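Local coordinates for protein paenibacillus xanthan lyase (Paenibacillus, PDB 6F2P) that cleaves xanthan as a polysaccharide lyase, probably by the beta-elimination common to family 8 lyases, in a calcium-binding chain of several domains, at residues 392-397 with 446-451. Residues are numbered along the deposited sequence; the frame is centred on the assembly and turned at random.
Sequences GNYESI and QTANSR
Asn393 enters the 446-451 loop with its amide, and its backbone N and both polar atoms of its side-chain amide bond to that segment. Its backbone N donates to Ser450 O in the carbonyl plane (2.8 Å), and Ser450 N returns a bond to Asn393 OD1 from above the amide plane (3.1 Å, N-H...O 168°). Asn393 ND2 donates to Thr447 O at 2.9 Å, almost along the C=O axis, and weakly to Gln446 OE1. The torsion that sets CG between backbone N and carbonyl carbon (chi1 44°) also lets OD1 accept Tyr394 N. An alanine here would remove the amide and probably loosen the loop at Thr447 and Ser450. The Asn449 side-chain amide pairs with both backbone groups of Ser396: Asn449 OD1 receives Ser396 N on a lone pair (2.8 Å), while Asn449 ND2 donates to Ser396 O (3.1 Å). Between them, Asn449 N bonds to Tyr394 O at 2.9 Å. Tyr394 OH donates to Gln446 O, which lies in the ring plane at its edge (2.7 Å), and Ala448 CB packs obliquely against CZ. Farther out, Val476 N and Asp409 hold the Gln446 amide, while Arg283, His220 and Tyr225 bind the Glu395 carboxylate. Two asparagine amides, standing in for backbone donors and acceptors, together with direct backbone bonds join two irregular loops of the family 8 super-sandwich domain.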
loop_
_atom_site.group_PDB
_atom_site.type_symbol
_atom_site.label_atom_id
_atom_site.label_comp_id
_atom_site.label_asym_id
_atom_site.label_seq_id
_atom_site.Cartn_x
_atom_site.Cartn_y
_atom_site.Cartn_z
ATOM N N GLY A 392 -7.567 1.585 -9.334
ATOM C CA GLY A 392 -8.055 2.404 -10.429
ATOM C C GLY A 392 -8.054 3.897 -10.150
ATOM O O GLY A 392 -8.182 4.326 -8.998
ATOM N N ASN A 393 -7.909 4.692 -11.210
ATOM C CA ASN A 393 -7.817 6.142 -11.072
ATOM C C ASN A 393 -9.045 6.738 -10.394
ATOM O O ASN A 393 -8.932 7.402 -9.367
ATOM C CB ASN A 393 -7.513 6.832 -12.416
ATOM C CG ASN A 393 -8.345 6.286 -13.581
ATOM O OD1 ASN A 393 -9.344 5.588 -13.387
ATOM N ND2 ASN A 393 -7.928 6.620 -14.804
ATOM N N TYR A 394 -10.215 6.483 -10.961
ATOM C CA TYR A 394 -11.479 6.822 -10.310
ATOM C C TYR A 394 -12.572 5.965 -10.915
ATOM O O TYR A 394 -12.382 5.354 -11.974
ATOM C CB TYR A 394 -11.832 8.291 -10.512
ATOM C CG TYR A 394 -12.137 8.627 -11.954
ATOM C CD1 TYR A 394 -11.127 8.644 -12.908
ATOM C CD2 TYR A 394 -13.432 8.920 -12.365
ATOM C CE1 TYR A 394 -11.392 8.946 -14.229
ATOM C CE2 TYR A 394 -13.706 9.233 -13.695
ATOM C CZ TYR A 394 -12.678 9.245 -14.616
ATOM O OH TYR A 394 -12.925 9.544 -15.935
ATOM N N GLU A 395 -13.723 5.925 -10.256
ATOM C CA GLU A 395 -14.831 5.159 -10.787
ATOM C C GLU A 395 -15.921 6.055 -11.338
ATOM O O GLU A 395 -16.390 6.981 -10.671
ATOM C CB GLU A 395 -15.426 4.229 -9.741
ATOM C CG GLU A 395 -16.501 3.351 -10.336
ATOM C CD GLU A 395 -17.195 2.486 -9.320
ATOM O OE1 GLU A 395 -17.225 1.257 -9.535
ATOM O OE2 GLU A 395 -17.720 3.030 -8.325
ATOM N N SER A 396 -16.322 5.776 -12.570
ATOM C CA SER A 396 -17.497 6.413 -13.130
ATOM C C SER A 396 -18.346 5.354 -13.814
ATOM O O SER A 396 -17.943 4.771 -14.829
ATOM C CB SER A 396 -17.102 7.507 -14.115
ATOM O OG SER A 396 -18.262 8.122 -14.650
ATOM N N ILE A 397 -19.504 5.073 -13.230
ATOM C CA ILE A 397 -20.495 4.216 -13.877
ATOM C C ILE A 397 -21.865 4.851 -13.740
ATOM O O ILE A 397 -22.061 5.725 -12.890
ATOM C CB ILE A 397 -20.535 2.819 -13.263
ATOM C CG1 ILE A 397 -20.857 2.905 -11.771
ATOM C CG2 ILE A 397 -19.222 2.105 -13.501
ATOM C CD1 ILE A 397 -20.705 1.589 -11.049
ATOM N N GLN A 446 -9.620 12.007 -18.594
ATOM C CA GLN A 446 -8.912 10.750 -18.485
ATOM C C GLN A 446 -9.919 9.626 -18.396
ATOM O O GLN A 446 -10.892 9.707 -17.641
ATOM C CB GLN A 446 -7.976 10.738 -17.259
ATOM C CG GLN A 446 -7.273 9.400 -17.054
ATOM C CD GLN A 446 -6.367 9.354 -15.828
ATOM O OE1 GLN A 446 -5.495 8.485 -15.726
ATOM N NE2 GLN A 446 -6.572 10.278 -14.891
ATOM N N THR A 447 -9.672 8.587 -19.183
ATOM C CA THR A 447 -10.479 7.378 -19.178
ATOM C C THR A 447 -10.734 6.868 -17.756
ATOM O O THR A 447 -9.799 6.703 -16.965
ATOM C CB THR A 447 -9.783 6.294 -20.006
ATOM O OG1 THR A 447 -9.630 6.770 -21.348
ATOM C CG2 THR A 447 -10.581 4.997 -20.004
ATOM N N ALA A 448 -12.004 6.635 -17.444
ATOM C CA ALA A 448 -12.408 6.168 -16.131
ATOM C C ALA A 448 -12.148 4.680 -15.919
ATOM O O ALA A 448 -11.887 3.937 -16.863
ATOM C CB ALA A 448 -13.871 6.457 -15.914
ATOM N N ASN A 449 -12.235 4.262 -14.664
ATOM C CA ASN A 449 -12.208 2.854 -14.305
ATOM C C ASN A 449 -10.967 2.118 -14.790
ATOM O O ASN A 449 -11.054 0.965 -15.212
ATOM C CB ASN A 449 -13.462 2.147 -14.823
ATOM C CG ASN A 449 -14.722 2.967 -14.616
ATOM O OD1 ASN A 449 -14.928 3.556 -13.558
ATOM N ND2 ASN A 449 -15.572 3.010 -15.636
ATOM N N SER A 450 -9.819 2.787 -14.717
ATOM C CA SER A 450 -8.583 2.244 -15.268
ATOM C C SER A 450 -7.420 2.294 -14.288
ATOM O O SER A 450 -7.307 3.228 -13.492
ATOM C CB SER A 450 -8.192 3.040 -16.507
ATOM O OG SER A 450 -9.273 3.130 -17.412
ATOM N N ARG A 451 -6.540 1.300 -14.367
ATOM C CA ARG A 451 -5.323 1.297 -13.566
ATOM C C ARG A 451 -4.153 1.703 -14.452
ATOM O O ARG A 451 -4.205 1.525 -15.672
ATOM C CB ARG A 451 -5.090 -0.082 -12.954
ATOM C CG ARG A 451 -6.345 -0.637 -12.331
ATOM C CD ARG A 451 -6.112 -1.859 -11.461
ATOM N NE ARG A 451 -5.615 -3.026 -12.189
ATOM C CZ ARG A 451 -6.281 -3.669 -13.145
ATOM N NH1 ARG A 451 -7.481 -3.253 -13.528
ATOM N NH2 ARG A 451 -5.734 -4.726 -13.731
#